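Local coordinates for protein SSD1 (Saccharomyces cerevisiae S288C, PDB 7AM1) that binds mRNA, including its untranslated regions, and represses translation as a non-enzymatic member of the RNase II family with an alternative RNA recognition site, at residues 717-722 with 893-898; 722-727 with 831-836; 729-734 with 809-814. All coordinates share one frame; numbering follows the deposited sequence.

Contact 1 (717-722 with 893-898)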
loop_
_atom_site.group_PDB
_atom_site.type_symbol
_atom_site.label_atom_id
_atom_site.label_comp_id
_atom_site.label_asym_id
_atom_site.label_seq_id
_atom_site.Cartn_x
_atom_site.Cartn_y
_atom_site.Cartn_z
ATOM N N LEU A 717 0.354 12.606 -7.586
ATOM C CA LEU A 717 1.466 13.227 -8.294
ATOM C C LEU A 717 1.781 12.503 -9.595
ATOM O O LEU A 717 2.194 13.140 -10.571
ATOM C CB LEU A 717 2.697 13.257 -7.396
ATOM C CG LEU A 717 3.931 13.984 -7.924
ATOM C CD1 LEU A 717 3.584 15.392 -8.377
ATOM C CD2 LEU A 717 5.018 14.004 -6.852
ATOM N N LEU A 718 1.586 11.183 -9.631
ATOM C CA LEU A 718 1.823 10.428 -10.857
ATOM C C LEU A 718 0.829 10.815 -11.945
ATOM O O LEU A 718 1.198 10.932 -13.120
ATOM C CB LEU A 718 1.740 8.930 -10.570
ATOM C CG LEU A 718 1.932 8.036 -11.794
ATOM C CD1 LEU A 718 3.289 8.278 -12.431
ATOM C CD2 LEU A 718 1.763 6.576 -11.415
ATOM N N CYS A 719 -0.439 11.005 -11.577
ATOM C CA CYS A 719 -1.435 11.425 -12.556
ATOM C C CYS A 719 -1.091 12.795 -13.123
ATOM O O CYS A 719 -1.214 13.027 -14.331
ATOM C CB CYS A 719 -2.820 11.442 -11.915
ATOM S SG CYS A 719 -3.513 9.812 -11.640
ATOM N N LYS A 720 -0.667 13.719 -12.262
ATOM C CA LYS A 720 -0.217 15.027 -12.723
ATOM C C LYS A 720 0.972 14.905 -13.668
ATOM O O LYS A 720 1.061 15.634 -14.665
ATOM C CB LYS A 720 0.137 15.880 -11.509
ATOM C CG LYS A 720 0.660 17.262 -11.814
ATOM C CD LYS A 720 0.786 18.041 -10.512
ATOM C CE LYS A 720 1.942 19.022 -10.532
ATOM N NZ LYS A 720 2.671 19.008 -9.231
ATOM N N THR A 721 1.896 13.988 -13.366
ATOM C CA THR A 721 3.078 13.797 -14.200
ATOM C C THR A 721 2.701 13.175 -15.540
ATOM O O THR A 721 3.191 13.601 -16.594
ATOM C CB THR A 721 4.093 12.916 -13.462
ATOM O OG1 THR A 721 4.520 13.559 -12.251
ATOM C CG2 THR A 721 5.299 12.657 -14.325
ATOM N N ILE A 722 1.814 12.181 -15.518
ATOM C CA ILE A 722 1.363 11.561 -16.758
ATOM C C ILE A 722 0.721 12.600 -17.669
ATOM O O ILE A 722 0.909 12.578 -18.892
ATOM C CB ILE A 722 0.399 10.402 -16.446
ATOM C CG1 ILE A 722 1.178 9.197 -15.918
ATOM C CG2 ILE A 722 -0.404 10.037 -17.684
ATOM C CD1 ILE A 722 0.314 8.134 -15.260
ATOM N N LEU A 893 -2.359 5.936 -22.467
ATOM C CA LEU A 893 -2.440 6.123 -21.024
ATOM C C LEU A 893 -2.799 7.566 -20.711
ATOM O O LEU A 893 -2.187 8.497 -21.248
ATOM C CB LEU A 893 -1.117 5.739 -20.348
ATOM C CG LEU A 893 -0.979 6.047 -18.854
ATOM C CD1 LEU A 893 -1.947 5.217 -18.025
ATOM C CD2 LEU A 893 0.458 5.808 -18.386
ATOM N N ARG A 894 -3.814 7.736 -19.867
ATOM C CA ARG A 894 -4.329 9.037 -19.487
ATOM C C ARG A 894 -4.757 9.036 -18.027
ATOM O O ARG A 894 -5.112 8.000 -17.464
ATOM C CB ARG A 894 -5.532 9.424 -20.342
ATOM C CG ARG A 894 -5.328 10.634 -21.171
ATOM C CD ARG A 894 -6.543 10.825 -22.046
ATOM N NE ARG A 894 -7.688 11.303 -21.282
ATOM C CZ ARG A 894 -8.038 12.582 -21.178
ATOM N NH1 ARG A 894 -9.101 12.914 -20.460
ATOM N NH2 ARG A 894 -7.335 13.527 -21.791
ATOM N N ALA A 895 -4.760 10.231 -17.437
ATOM C CA ALA A 895 -5.398 10.504 -16.152
ATOM C C ALA A 895 -6.588 11.433 -16.400
ATOM O O ALA A 895 -6.402 12.593 -16.786
ATOM C CB ALA A 895 -4.412 11.126 -15.163
ATOM N N GLU A 896 -7.807 10.921 -16.191
ATOM C CA GLU A 896 -9.016 11.725 -16.344
ATOM C C GLU A 896 -9.133 12.665 -15.149
ATOM O O GLU A 896 -9.171 12.208 -14.002
ATOM C CB GLU A 896 -10.273 10.856 -16.407
ATOM C CG GLU A 896 -10.203 9.608 -17.261
ATOM C CD GLU A 896 -10.225 9.889 -18.741
ATOM O OE1 GLU A 896 -10.380 11.066 -19.131
ATOM O OE2 GLU A 896 -10.087 8.920 -19.517
ATOM N N VAL A 897 -9.183 13.966 -15.403
ATOM C CA VAL A 897 -9.275 14.961 -14.341
ATOM C C VAL A 897 -10.729 15.383 -14.193
ATOM O O VAL A 897 -11.441 15.561 -15.190
ATOM C CB VAL A 897 -8.378 16.173 -14.651
ATOM C CG1 VAL A 897 -8.568 17.263 -13.609
ATOM C CG2 VAL A 897 -6.922 15.737 -14.731
ATOM N N GLY A 898 -11.168 15.565 -12.945
ATOM C CA GLY A 898 -12.540 15.959 -12.677
ATOM C C GLY A 898 -13.051 15.621 -11.289
ATOM O O GLY A 898 -13.807 16.402 -10.704
#

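Contact 2 (722-727 with 831-836)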
loop_
_atom_site.group_PDB
_atom_site.type_symbol
_atom_site.label_atom_id
_atom_site.label_comp_id
_atom_site.label_asym_id
_atom_site.label_seq_id
_atom_site.Cartn_x
_atom_site.Cartn_y
_atom_site.Cartn_z
ATOM N N ILE A 722 1.814 12.181 -15.518
ATOM C CA ILE A 722 1.363 11.561 -16.758
ATOM C C ILE A 722 0.721 12.600 -17.669
ATOM O O ILE A 722 0.909 12.578 -18.892
ATOM C CB ILE A 722 0.399 10.402 -16.446
ATOM C CG1 ILE A 722 1.178 9.197 -15.918
ATOM C CG2 ILE A 722 -0.404 10.037 -17.684
ATOM C CD1 ILE A 722 0.314 8.134 -15.260
ATOM N N ASN A 723 -0.059 13.517 -17.099
ATOM C CA ASN A 723 -0.740 14.507 -17.926
ATOM C C ASN A 723 0.202 15.611 -18.390
ATOM O O ASN A 723 -0.009 16.200 -19.456
ATOM C CB ASN A 723 -1.917 15.116 -17.167
ATOM C CG ASN A 723 -3.106 14.180 -17.095
ATOM O OD1 ASN A 723 -3.182 13.194 -17.831
ATOM N ND2 ASN A 723 -4.052 14.495 -16.222
ATOM N N ASP A 724 1.225 15.920 -17.595
ATOM C CA ASP A 724 2.219 16.900 -18.015
ATOM C C ASP A 724 3.099 16.337 -19.121
ATOM O O ASP A 724 3.469 17.057 -20.054
ATOM C CB ASP A 724 3.052 17.326 -16.805
ATOM C CG ASP A 724 4.144 18.322 -17.154
ATOM O OD1 ASP A 724 5.076 17.956 -17.903
ATOM O OD2 ASP A 724 4.082 19.467 -16.657
ATOM N N MET A 725 3.425 15.042 -19.045
ATOM C CA MET A 725 4.182 14.404 -20.113
ATOM C C MET A 725 3.407 14.397 -21.423
ATOM O O MET A 725 4.013 14.439 -22.500
ATOM C CB MET A 725 4.546 12.975 -19.708
ATOM C CG MET A 725 5.587 12.895 -18.596
ATOM S SD MET A 725 5.763 11.234 -17.909
ATOM C CE MET A 725 6.467 10.317 -19.277
ATOM N N GLY A 726 2.077 14.340 -21.356
ATOM C CA GLY A 726 1.262 14.438 -22.552
ATOM C C GLY A 726 0.492 15.740 -22.636
ATOM O O GLY A 726 -0.653 15.763 -23.101
ATOM N N ASN A 727 1.121 16.839 -22.209
ATOM C CA ASN A 727 0.424 18.119 -22.114
ATOM C C ASN A 727 -0.169 18.560 -23.451
ATOM O O ASN A 727 -1.228 19.199 -23.473
ATOM C CB ASN A 727 1.363 19.194 -21.558
ATOM C CG ASN A 727 2.663 19.302 -22.333
ATOM O OD1 ASN A 727 2.708 19.046 -23.536
ATOM N ND2 ASN A 727 3.733 19.684 -21.640
ATOM N N LEU A 831 9.891 14.808 -22.164
ATOM C CA LEU A 831 8.485 15.095 -22.418
ATOM C C LEU A 831 7.899 15.999 -21.341
ATOM O O LEU A 831 6.934 16.728 -21.600
ATOM C CB LEU A 831 7.674 13.799 -22.466
ATOM C CG LEU A 831 7.791 12.887 -23.683
ATOM C CD1 LEU A 831 7.342 11.480 -23.302
ATOM C CD2 LEU A 831 6.962 13.416 -24.842
ATOM N N ILE A 832 8.474 15.963 -20.143
ATOM C CA ILE A 832 7.934 16.662 -18.984
ATOM C C ILE A 832 8.286 18.139 -19.049
ATOM O O ILE A 832 9.398 18.518 -19.443
ATOM C CB ILE A 832 8.474 16.021 -17.694
ATOM C CG1 ILE A 832 7.778 16.600 -16.466
ATOM C CG2 ILE A 832 9.984 16.228 -17.588
ATOM C CD1 ILE A 832 8.278 16.001 -15.165
ATOM N N SER A 833 7.342 18.981 -18.633
ATOM C CA SER A 833 7.573 20.416 -18.622
ATOM C C SER A 833 8.686 20.766 -17.639
ATOM O O SER A 833 9.009 20.008 -16.719
ATOM C CB SER A 833 6.296 21.166 -18.243
ATOM O OG SER A 833 6.044 21.080 -16.852
ATOM N N ASP A 834 9.258 21.950 -17.831
ATOM C CA ASP A 834 10.372 22.406 -17.011
ATOM C C ASP A 834 9.906 22.738 -15.599
ATOM O O ASP A 834 10.622 22.446 -14.632
ATOM C CB ASP A 834 11.048 23.622 -17.652
ATOM C CG ASP A 834 11.929 23.248 -18.833
ATOM O OD1 ASP A 834 12.691 22.267 -18.725
ATOM O OD2 ASP A 834 11.865 23.943 -19.869
ATOM N N PRO A 835 8.732 23.357 -15.428
ATOM C CA PRO A 835 8.239 23.588 -14.056
ATOM C C PRO A 835 8.076 22.311 -13.246
ATOM O O PRO A 835 8.509 22.254 -12.087
ATOM C CB PRO A 835 6.898 24.300 -14.285
ATOM C CG PRO A 835 7.052 24.969 -15.613
ATOM C CD PRO A 835 7.903 24.043 -16.436
ATOM N N LEU A 836 7.454 21.279 -13.821
ATOM C CA LEU A 836 7.280 20.031 -13.085
ATOM C C LEU A 836 8.610 19.309 -12.911
ATOM O O LEU A 836 8.851 18.682 -11.873
ATOM C CB LEU A 836 6.276 19.128 -13.797
ATOM C CG LEU A 836 5.924 17.847 -13.035
ATOM C CD1 LEU A 836 5.264 18.182 -11.711
ATOM C CD2 LEU A 836 5.037 16.941 -13.877
#

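Contact 3 (729-734 with 809-814)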
loop_
_atom_site.group_PDB
_atom_site.type_symbol
_atom_site.label_atom_id
_atom_site.label_comp_id
_atom_site.label_asym_id
_atom_site.label_seq_id
_atom_site.Cartn_x
_atom_site.Cartn_y
_atom_site.Cartn_z
ATOM N N THR A 729 -0.680 16.322 -26.211
ATOM C CA THR A 729 -1.413 15.219 -26.815
ATOM C C THR A 729 -2.591 14.745 -25.974
ATOM O O THR A 729 -3.425 13.986 -26.482
ATOM C CB THR A 729 -0.462 14.046 -27.061
ATOM O OG1 THR A 729 0.190 13.710 -25.832
ATOM C CG2 THR A 729 0.588 14.426 -28.108
ATOM N N GLY A 730 -2.670 15.162 -24.710
ATOM C CA GLY A 730 -3.702 14.704 -23.806
ATOM C C GLY A 730 -3.620 13.243 -23.440
ATOM O O GLY A 730 -4.585 12.699 -22.907
ATOM N N GLN A 731 -2.492 12.589 -23.702
ATOM C CA GLN A 731 -2.348 11.164 -23.436
ATOM C C GLN A 731 -0.929 10.746 -23.799
ATOM O O GLN A 731 -0.225 11.445 -24.534
ATOM C CB GLN A 731 -3.363 10.324 -24.211
ATOM C CG GLN A 731 -3.066 10.241 -25.680
ATOM C CD GLN A 731 -4.313 10.302 -26.535
ATOM O OE1 GLN A 731 -4.380 11.072 -27.499
ATOM N NE2 GLN A 731 -5.306 9.487 -26.195
ATOM N N LEU A 732 -0.514 9.611 -23.250
ATOM C CA LEU A 732 0.769 9.003 -23.557
ATOM C C LEU A 732 0.519 7.685 -24.278
ATOM O O LEU A 732 -0.570 7.109 -24.212
ATOM C CB LEU A 732 1.603 8.750 -22.298
ATOM C CG LEU A 732 1.896 9.956 -21.410
ATOM C CD1 LEU A 732 2.641 9.500 -20.169
ATOM C CD2 LEU A 732 2.684 11.020 -22.157
ATOM N N LEU A 733 1.533 7.240 -25.008
ATOM C CA LEU A 733 1.517 5.952 -25.687
ATOM C C LEU A 733 2.749 5.193 -25.222
ATOM O O LEU A 733 3.870 5.701 -25.330
ATOM C CB LEU A 733 1.512 6.134 -27.207
ATOM C CG LEU A 733 1.445 4.882 -28.082
ATOM C CD1 LEU A 733 0.171 4.104 -27.814
ATOM C CD2 LEU A 733 1.558 5.250 -29.565
ATOM N N THR A 734 2.550 3.997 -24.681
ATOM C CA THR A 734 3.676 3.219 -24.196
ATOM C C THR A 734 3.388 1.740 -24.378
ATOM O O THR A 734 2.230 1.317 -24.420
ATOM C CB THR A 734 3.982 3.506 -22.718
ATOM O OG1 THR A 734 5.194 2.836 -22.344
ATOM C CG2 THR A 734 2.853 3.029 -21.826
ATOM N N LYS A 809 -10.445 17.327 -21.739
ATOM C CA LYS A 809 -11.151 16.574 -22.768
ATOM C C LYS A 809 -10.353 16.358 -24.052
ATOM O O LYS A 809 -10.720 15.485 -24.844
ATOM C CB LYS A 809 -12.457 17.288 -23.145
ATOM C CG LYS A 809 -13.504 17.341 -22.038
ATOM C CD LYS A 809 -14.885 17.613 -22.612
ATOM C CE LYS A 809 -15.961 17.533 -21.536
ATOM N NZ LYS A 809 -15.838 18.668 -20.587
ATOM N N PHE A 810 -9.252 17.072 -24.268
ATOM C CA PHE A 810 -8.614 17.047 -25.578
ATOM C C PHE A 810 -7.677 15.853 -25.715
ATOM O O PHE A 810 -6.856 15.585 -24.831
ATOM C CB PHE A 810 -7.831 18.337 -25.827
ATOM C CG PHE A 810 -6.965 18.275 -27.052
ATOM C CD1 PHE A 810 -7.535 18.261 -28.315
ATOM C CD2 PHE A 810 -5.590 18.201 -26.940
ATOM C CE1 PHE A 810 -6.748 18.186 -29.444
ATOM C CE2 PHE A 810 -4.794 18.125 -28.064
ATOM C CZ PHE A 810 -5.373 18.116 -29.318
ATOM N N ARG A 811 -7.829 15.120 -26.821
ATOM C CA ARG A 811 -6.949 14.014 -27.172
ATOM C C ARG A 811 -6.470 14.191 -28.604
ATOM O O ARG A 811 -7.283 14.353 -29.520
ATOM C CB ARG A 811 -7.647 12.654 -27.042
ATOM C CG ARG A 811 -7.720 12.097 -25.631
ATOM C CD ARG A 811 -8.972 12.551 -24.919
ATOM N NE ARG A 811 -9.357 11.607 -23.877
ATOM C CZ ARG A 811 -10.449 11.721 -23.130
ATOM N NH1 ARG A 811 -11.271 12.748 -23.306
ATOM N NH2 ARG A 811 -10.715 10.806 -22.206
ATOM N N SER A 812 -5.157 14.149 -28.792
ATOM C CA SER A 812 -4.561 14.156 -30.120
ATOM C C SER A 812 -4.710 12.781 -30.775
ATOM O O SER A 812 -5.132 11.807 -30.147
ATOM C CB SER A 812 -3.080 14.516 -30.045
ATOM O OG SER A 812 -2.348 13.424 -29.519
ATOM N N THR A 813 -4.381 12.707 -32.062
ATOM C CA THR A 813 -4.382 11.414 -32.725
ATOM C C THR A 813 -3.207 10.572 -32.221
ATOM O O THR A 813 -2.202 11.094 -31.728
ATOM C CB THR A 813 -4.243 11.564 -34.237
ATOM O OG1 THR A 813 -2.924 12.047 -34.527
ATOM C CG2 THR A 813 -5.283 12.527 -34.806
ATOM N N ALA A 814 -3.330 9.250 -32.377
ATOM C CA ALA A 814 -2.255 8.350 -31.965
ATOM C C ALA A 814 -0.953 8.667 -32.690
ATOM O O ALA A 814 0.133 8.592 -32.098
ATOM C CB ALA A 814 -2.660 6.894 -32.215
#

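Contact 1 (717-722 with 893-898)
Arg894 meets Ile722 of the helix through its backbone alone, CA lying 4.4 Å from Ile722 CG2, while its flat guanidinium group lies on the other side of strand 888-896. At the edge of that group, and in its plane, sits the carboxylate carbon of Glu896. Arg894 NH1 donates to Glu896 OE1 at 2.6 Å, and the N-H...O angle of 174° makes this salt bridge almost straight. The two groups are not coplanar, however: NH1 stands 35° out of the carboxylate plane and approaches OE1 from above. Glu896 OE1 also forms a salt bridge with Arg811, whose NE lies close to that of Arg894; the shared carboxylate, held at OE2 by Thr905, probably offsets this like-charge approach.

With Arg894 and Glu896 on the side away from the helix, the side facing it carries Leu893 and Ala895. The setting is a helix laid against an antiparallel five-stranded sheet, consistent with the OB-type S1 domain that follows the RNB domain in RNase II proteins; the axes of helix segment 717-722 and strand segment 893-896 run at 120°, with a closest approach of 7.7 Å. Cys719 CB touches Ala895 CB at 3.6 Å, and Cys719 SG lies 3.9 Å from the same Ala895 CB, so both atoms of the cysteine rest on the one methyl group. One turn on, Ile722 CG2 stands anti to the backbone N, beside the carbonyl carbon, where it approaches Leu893 CG. The two side chains cross at about a right angle, with Ile722 CD1 against Leu893 CD2 at 3.9 Å. Leu904 of strand 903-908 touches both Cys719 and Ile722, while Ile755 of strand 755-760 adjoins Leu893.

Contact 2 (722-727 with 831-836)
Ser833, the N-cap residue of helix 834-842, is gripped by Asp724 from the last turn of helix 689-725, so that the end of one helix is tied to the beginning of another. The carboxylate of Asp724 takes two bonds from this one residue. Ser833 N donates to Asp724 OD1 at 2.6 Å, nearly straight with an angle of 176°, and Ser833 OG donates to Asp724 OD2 at 2.5 Å. Each oxygen uses its syn lone pair, so both bonds are made on the inner side of the carboxylate, and the two attachments limit its rotation. Asp724 CG stands anti to its backbone N (chi1 178°), which carries the carboxylate to Ser833, whereas Ser833 OG sits between its own backbone N and carbonyl carbon (chi1 76°), within reach of both Asp724 OD2 and Leu836 N.

The serine hydroxyl gives its proton to the aspartate and also accepts a weak bond from Leu836 N at 3.3 Å. The aspartate thus acts in the second shell of the cap, positioning the oxygen that meets the helix N-H. Lying near a helix N-terminus, its negative charge would probably be favoured.

Apolar groups line the sides of this polar pair. Leu836 CD2 packs on Asp724 CB at 3.6 Å, and Ile832 CG1 approaches OD1 of Asp724 at 3.3 Å. Farther along, Met725 CG lies 4.3 Å from Ile832 CB, while Leu831 CB rests 3.7 Å from Met725 O, just before Gly726 departs from helical angles. Leu831 also reaches Ile820 of helix 814-827, and Ile832 reaches Leu840, so these residues join three helices. The arrangement is that of a serine N-cap, here with a weak capping bond, whose hydroxyl and backbone N-H are both held by a carboxylate from another helix.

Contact 3 (729-734 with 809-814)
Ser812 meets Thr729 along the whole of its short side chain. Its CB rests 3.6 Å from Thr729 O, and chi1 of 73° then swings OG between the backbone N and carbonyl carbon of its own residue. There OG comes to Thr729 CB at 3.2 Å and lies 3.4 Å from Thr729 CG2, so the hydroxyl rests against the carbon side of the threonine. The threonine hydroxyl is engaged elsewhere: Thr729 OG1 donates to Gln731 O at 2.6 Å, in the plane of that carbonyl, and draws the loop around Gly730 together.

The backbones are joined at the same place. Ser812 N donates to Thr729 O at 2.9 Å, very straight at 178° along the N-H, although the donor stands 37° above the carbonyl plane. One residue away, Gly730 turns its CA-H toward Phe810 O at 3.4 Å; the absence of a CB admits the carbonyl, and the positive phi is a separate feature that also suits glycine. The Phe810 ring adds a flat surface, one face lying under Ser812 N with an offset toward the rim. Deeper in, the bent side chain of Gln731 crosses that of Arg811 at about a right angle, CD of Gln731 lying 4.0 Å from Arg811 CG, while the guanidinium of Arg811 forms a salt bridge with Glu896.

Ile817 of helix 814-827 touches Thr729, Gln731, Leu733 and Ser812. Segment 809-814 is thus a loop pinned beside the start of strand 732-741 before Thr813, at the N-cap, makes a weak capping bond to Glu816 N, within a C-terminal region consistent with the OB-type fold of DIS3L2-like proteins.

The three contacts gather around the end of helix 689-725 and the sheet that follows it. Contacts 1 and 2 share Ile722, their centres about 10 Å apart, and Asn723 ND2 probably donates to Ala895 O at 3.1 Å to connect them. Contacts 1 and 3, with centres about 12 Å apart, meet on neighbouring strands joined by a backbone hydrogen bond from Leu893 N to Leu732 O at 2.8 Å; Arg894 NH2 adds a side-chain to backbone hydrogen bond to Gly730 O at 3.1 Å. Contacts 2 and 3, about 13 Å between centres, join by packing, Leu732 CD2 lying 3.5 Å from Gly726 N. Along the chain contact 3 is nested inside contact 2, and contact 2 inside contact 1.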